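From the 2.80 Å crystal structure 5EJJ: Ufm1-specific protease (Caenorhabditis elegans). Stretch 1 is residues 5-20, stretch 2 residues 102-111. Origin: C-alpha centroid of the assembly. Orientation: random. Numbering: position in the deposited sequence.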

# COMPACT_ATOMS: atom_id res chain seq x y z
N PHE A 5 23.49 -5.91 -0.01
CA PHE A 5 22.40 -6.81 0.29
C PHE A 5 21.25 -6.51 -0.63
O PHE A 5 21.01 -5.36 -0.99
N ILE A 6 20.55 -7.56 -1.03
CA ILE A 6 19.44 -7.42 -1.94
C ILE A 6 18.37 -8.47 -1.65
O ILE A 6 18.66 -9.55 -1.11
N ASP A 7 17.12 -8.14 -1.96
CA ASP A 7 16.07 -9.14 -1.92
C ASP A 7 15.85 -9.64 -3.34
O ASP A 7 15.05 -9.06 -4.09
N ALA A 8 16.56 -10.72 -3.69
CA ALA A 8 16.47 -11.29 -5.03
C ALA A 8 15.06 -11.77 -5.44
O ALA A 8 14.68 -11.59 -6.59
N GLN A 9 14.29 -12.35 -4.53
CA GLN A 9 12.92 -12.77 -4.86
C GLN A 9 12.16 -11.57 -5.37
O GLN A 9 11.54 -11.62 -6.45
N ALA A 10 12.23 -10.49 -4.59
CA ALA A 10 11.52 -9.25 -4.88
C ALA A 10 11.88 -8.77 -6.28
O ALA A 10 11.00 -8.49 -7.10
N MET A 11 13.19 -8.75 -6.57
CA MET A 11 13.71 -8.43 -7.90
C MET A 11 13.09 -9.27 -9.00
O MET A 11 12.57 -8.71 -9.95
N PHE A 12 13.17 -10.60 -8.87
CA PHE A 12 12.60 -11.54 -9.85
C PHE A 12 11.14 -11.24 -10.10
O PHE A 12 10.68 -11.20 -11.25
N GLN A 13 10.40 -11.03 -9.02
CA GLN A 13 9.00 -10.68 -9.14
C GLN A 13 8.79 -9.38 -9.90
O GLN A 13 7.76 -9.20 -10.54
N ASN A 14 9.73 -8.46 -9.82
CA ASN A 14 9.56 -7.22 -10.55
C ASN A 14 9.70 -7.47 -12.04
O ASN A 14 8.87 -7.00 -12.82
N TYR A 15 10.73 -8.22 -12.42
CA TYR A 15 10.92 -8.65 -13.81
C TYR A 15 9.69 -9.39 -14.30
O TYR A 15 9.24 -9.20 -15.43
N ALA A 16 9.18 -10.25 -13.43
CA ALA A 16 7.94 -10.95 -13.69
C ALA A 16 6.87 -9.95 -14.10
O ALA A 16 6.26 -10.12 -15.15
N ASN A 17 6.67 -8.91 -13.29
CA ASN A 17 5.56 -7.98 -13.53
C ASN A 17 5.70 -7.15 -14.82
O ASN A 17 4.72 -6.90 -15.50
N LEU A 18 6.92 -6.73 -15.14
CA LEU A 18 7.14 -5.95 -16.34
C LEU A 18 6.81 -6.83 -17.52
O LEU A 18 6.08 -6.43 -18.43
N ARG A 19 7.37 -8.04 -17.48
CA ARG A 19 7.17 -9.04 -18.52
C ARG A 19 5.67 -9.19 -18.80
O ARG A 19 5.25 -9.08 -19.95
N SER A 20 4.90 -9.44 -17.74
CA SER A 20 3.44 -9.41 -17.81
C SER A 20 2.99 -8.20 -18.63
O SER A 20 1.82 -7.83 -18.68
N LEU A 102 16.37 -15.07 -14.42
CA LEU A 102 15.17 -14.31 -14.13
C LEU A 102 13.90 -15.15 -14.18
O LEU A 102 13.09 -15.14 -13.25
N GLU A 103 13.72 -15.88 -15.27
CA GLU A 103 12.47 -16.61 -15.46
C GLU A 103 12.40 -17.84 -14.54
O GLU A 103 11.34 -18.17 -14.02
N ASN A 104 13.54 -18.47 -14.29
CA ASN A 104 13.61 -19.59 -13.34
C ASN A 104 13.61 -19.14 -11.89
O ASN A 104 13.30 -19.93 -10.99
N ARG A 105 13.99 -17.88 -11.67
CA ARG A 105 14.15 -17.30 -10.35
C ARG A 105 15.20 -18.05 -9.53
O ARG A 105 14.92 -18.56 -8.46
N SER A 106 16.42 -18.08 -10.04
CA SER A 106 17.50 -18.76 -9.34
C SER A 106 18.37 -17.85 -8.48
O SER A 106 19.30 -17.23 -8.99
N ILE A 107 18.08 -17.79 -7.18
CA ILE A 107 18.97 -17.10 -6.24
C ILE A 107 20.33 -17.75 -6.39
O ILE A 107 21.38 -17.10 -6.31
N SER A 108 20.25 -19.06 -6.60
CA SER A 108 21.37 -19.94 -6.91
C SER A 108 22.32 -19.27 -7.98
O SER A 108 23.50 -18.98 -7.70
N GLU A 109 21.79 -18.95 -9.16
CA GLU A 109 22.60 -18.40 -10.26
C GLU A 109 23.02 -16.95 -10.05
O GLU A 109 24.12 -16.53 -10.48
N PHE A 110 22.13 -16.17 -9.43
CA PHE A 110 22.34 -14.74 -9.19
C PHE A 110 23.57 -14.47 -8.32
O PHE A 110 24.30 -13.50 -8.53
N LEU A 111 23.80 -15.32 -7.33
CA LEU A 111 24.94 -15.12 -6.46
C LEU A 111 26.28 -15.33 -7.15
O LEU A 111 27.26 -14.70 -6.77

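Packing of helix 8-19 against the segment 102-111, where one helix ends, the chain turns at Arg105 (positive phi), and a second helix starts at 107, its axis at 103° to that of helix 8-19. Phe12 (chi1 m) points toward the second stretch and its ring packs against the turn: Arg105 CA lies over one ring face, 3.8 Å from the Phe12 ring centroid, while Leu102 CD1 meets Phe12 CD1 at the ring edge (3.5 Å). One turn on, Tyr15 (t) offers a face to Leu102, whose CD2 is 3.6 Å from Tyr15 CD2. Toward the N terminus, Phe110 (t) receives Met11 (t, t, p), with Met11 CE 3.7 Å from Phe110 CD1, and Ile6 (t, t), with Ile6 CG2 3.8 Å from Phe110 CE2; Ala8 CB sits 3.9 Å from Ile107 CG1.

Polar contacts centre on the Arg105 guanidinium, which reaches over the helix with one face on Gln13 N. Arg105 NH1 donates to Gln13 OE1 (2.9 Å), and Arg105 NH2 adds a weak bond to the same Gln13 OE1 (3.4 Å). Gln13 CA-to-CB points away, but chi1 t and chi2 p bring its amide back; Gln13 NE2 in turn donates weakly to Asn17 OD1 (2.7 Å). Water 1 bridges the stretches, accepting from Arg105 NH1 (3.0 Å) and donating to Gln9 O (3.1 Å) and Gln9 OE1 (2.8 Å), so both Gln9 oxygens are engaged; Gln9 NE2 instead lies 3.5 Å from the apolar Ile107 CD1. Farther along, Arg19 NE and Glu103 OE2 form a long salt bridge (3.9 Å).

Both helix starts are capped within their own stretch: Asp7 OD1 accepts from Ala10 N (3.1 Å), and Ser106 OG from Glu109 N (2.5 Å). Asp7 OD2 and Asn17 ND2 are satisfied elsewhere in the structure.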

# COMPACT_ATOMS: atom_id res chain seq x y z
CB PHE A 5 22.00 -6.65 1.74
CG PHE A 5 23.11 -6.99 2.69
CD1 PHE A 5 24.13 -6.07 2.95
CD2 PHE A 5 23.16 -8.24 3.31
CE1 PHE A 5 25.18 -6.39 3.81
CE2 PHE A 5 24.19 -8.57 4.17
CZ PHE A 5 25.20 -7.64 4.43
CB ILE A 6 19.94 -7.53 -3.38
CG1 ILE A 6 18.86 -7.14 -4.37
CG2 ILE A 6 20.51 -8.90 -3.64
CD1 ILE A 6 19.35 -7.16 -5.81
CB ASP A 7 14.80 -8.55 -1.33
CG ASP A 7 13.71 -9.59 -1.10
OD1 ASP A 7 13.63 -10.58 -1.86
OD2 ASP A 7 12.91 -9.39 -0.15
CB ALA A 8 17.46 -12.38 -5.19
CB GLN A 9 12.15 -13.34 -3.67
CG GLN A 9 12.76 -14.56 -2.96
CD GLN A 9 12.85 -15.81 -3.84
OE1 GLN A 9 12.54 -15.77 -5.05
NE2 GLN A 9 13.29 -16.93 -3.24
CB ALA A 10 11.85 -8.23 -3.85
CB MET A 11 15.22 -8.59 -7.94
CG MET A 11 15.82 -8.36 -9.33
SD MET A 11 17.63 -8.54 -9.40
CE MET A 11 17.85 -10.26 -8.93
CB PHE A 12 12.69 -12.98 -9.34
CG PHE A 12 14.09 -13.48 -9.20
CD1 PHE A 12 15.09 -13.05 -10.08
CD2 PHE A 12 14.43 -14.36 -8.18
CE1 PHE A 12 16.40 -13.49 -9.94
CE2 PHE A 12 15.73 -14.80 -8.04
CZ PHE A 12 16.72 -14.36 -8.93
CB GLN A 13 8.38 -10.55 -7.76
CG GLN A 13 6.93 -10.23 -7.82
CD GLN A 13 6.17 -11.35 -8.46
OE1 GLN A 13 6.49 -12.52 -8.25
NE2 GLN A 13 5.16 -11.00 -9.25
CB ASN A 14 10.54 -6.16 -10.09
CG ASN A 14 9.99 -5.32 -8.94
OD1 ASN A 14 8.86 -5.49 -8.48
ND2 ASN A 14 10.82 -4.40 -8.47
CB TYR A 15 12.10 -9.59 -13.93
CG TYR A 15 12.36 -10.01 -15.36
CD1 TYR A 15 11.73 -11.12 -15.90
CD2 TYR A 15 13.26 -9.31 -16.16
CE1 TYR A 15 11.97 -11.51 -17.21
CE2 TYR A 15 13.52 -9.70 -17.47
CZ TYR A 15 12.86 -10.80 -18.00
OH TYR A 15 13.10 -11.21 -19.31
CB ALA A 16 7.51 -11.74 -12.45
CB ASN A 17 5.37 -7.03 -12.35
CG ASN A 17 5.01 -7.74 -11.09
OD1 ASN A 17 5.11 -8.95 -11.03
ND2 ASN A 17 4.58 -6.99 -10.07
CB LEU A 18 8.60 -5.54 -16.46
CG LEU A 18 8.90 -4.70 -17.69
CD1 LEU A 18 8.06 -3.45 -17.65
CD2 LEU A 18 10.37 -4.36 -17.73
CB ARG A 19 7.77 -10.36 -18.08
CG ARG A 19 8.28 -11.19 -19.22
CD ARG A 19 9.59 -10.67 -19.69
NE ARG A 19 9.97 -11.35 -20.93
CZ ARG A 19 9.51 -11.00 -22.13
NH1 ARG A 19 8.65 -9.99 -22.25
NH2 ARG A 19 9.91 -11.67 -23.20
CB SER A 20 2.87 -9.34 -16.39
OG SER A 20 1.52 -8.89 -16.40
CB LEU A 102 15.06 -13.12 -15.09
CG LEU A 102 15.51 -11.74 -14.59
CD1 LEU A 102 16.19 -11.83 -13.22
CD2 LEU A 102 16.41 -11.05 -15.60
CB GLU A 103 12.24 -16.89 -16.94
CG GLU A 103 12.01 -15.58 -17.73
CD GLU A 103 11.85 -15.74 -19.25
OE1 GLU A 103 11.86 -16.89 -19.75
OE2 GLU A 103 11.71 -14.70 -19.95
CB ASN A 104 14.86 -20.43 -13.59
CG ASN A 104 14.83 -21.12 -14.95
OD1 ASN A 104 13.77 -21.53 -15.44
ND2 ASN A 104 16.01 -21.24 -15.57
CB ARG A 105 12.82 -17.22 -9.59
CG ARG A 105 11.71 -16.60 -10.39
CD ARG A 105 10.52 -16.23 -9.51
NE ARG A 105 9.38 -15.80 -10.33
CZ ARG A 105 8.35 -15.08 -9.87
NH1 ARG A 105 8.32 -14.69 -8.60
NH2 ARG A 105 7.35 -14.74 -10.70
CB SER A 106 18.40 -19.46 -10.35
OG SER A 106 19.54 -20.01 -9.71
CB ILE A 107 18.51 -17.26 -4.79
CG1 ILE A 107 17.39 -16.25 -4.48
CG2 ILE A 107 19.69 -17.09 -3.82
CD1 ILE A 107 16.76 -16.45 -3.11
CB SER A 108 20.80 -21.37 -7.30
OG SER A 108 19.47 -21.73 -6.79
CB GLU A 109 21.85 -18.47 -11.59
CG GLU A 109 21.52 -19.88 -12.09
CD GLU A 109 20.70 -19.85 -13.39
OE1 GLU A 109 19.74 -20.66 -13.52
OE2 GLU A 109 21.01 -19.01 -14.27
CB PHE A 110 21.10 -14.07 -8.58
CG PHE A 110 21.35 -12.66 -8.10
CD1 PHE A 110 21.26 -11.59 -8.98
CD2 PHE A 110 21.71 -12.41 -6.78
CE1 PHE A 110 21.50 -10.29 -8.55
CE2 PHE A 110 21.97 -11.11 -6.34
CZ PHE A 110 21.87 -10.05 -7.23
CB LEU A 111 24.83 -16.02 -5.25
CG LEU A 111 23.63 -15.66 -4.40
CD1 LEU A 111 23.52 -16.65 -3.23
CD2 LEU A 111 23.70 -14.18 -3.93
O HOH W 1 10.57 -14.57 -6.62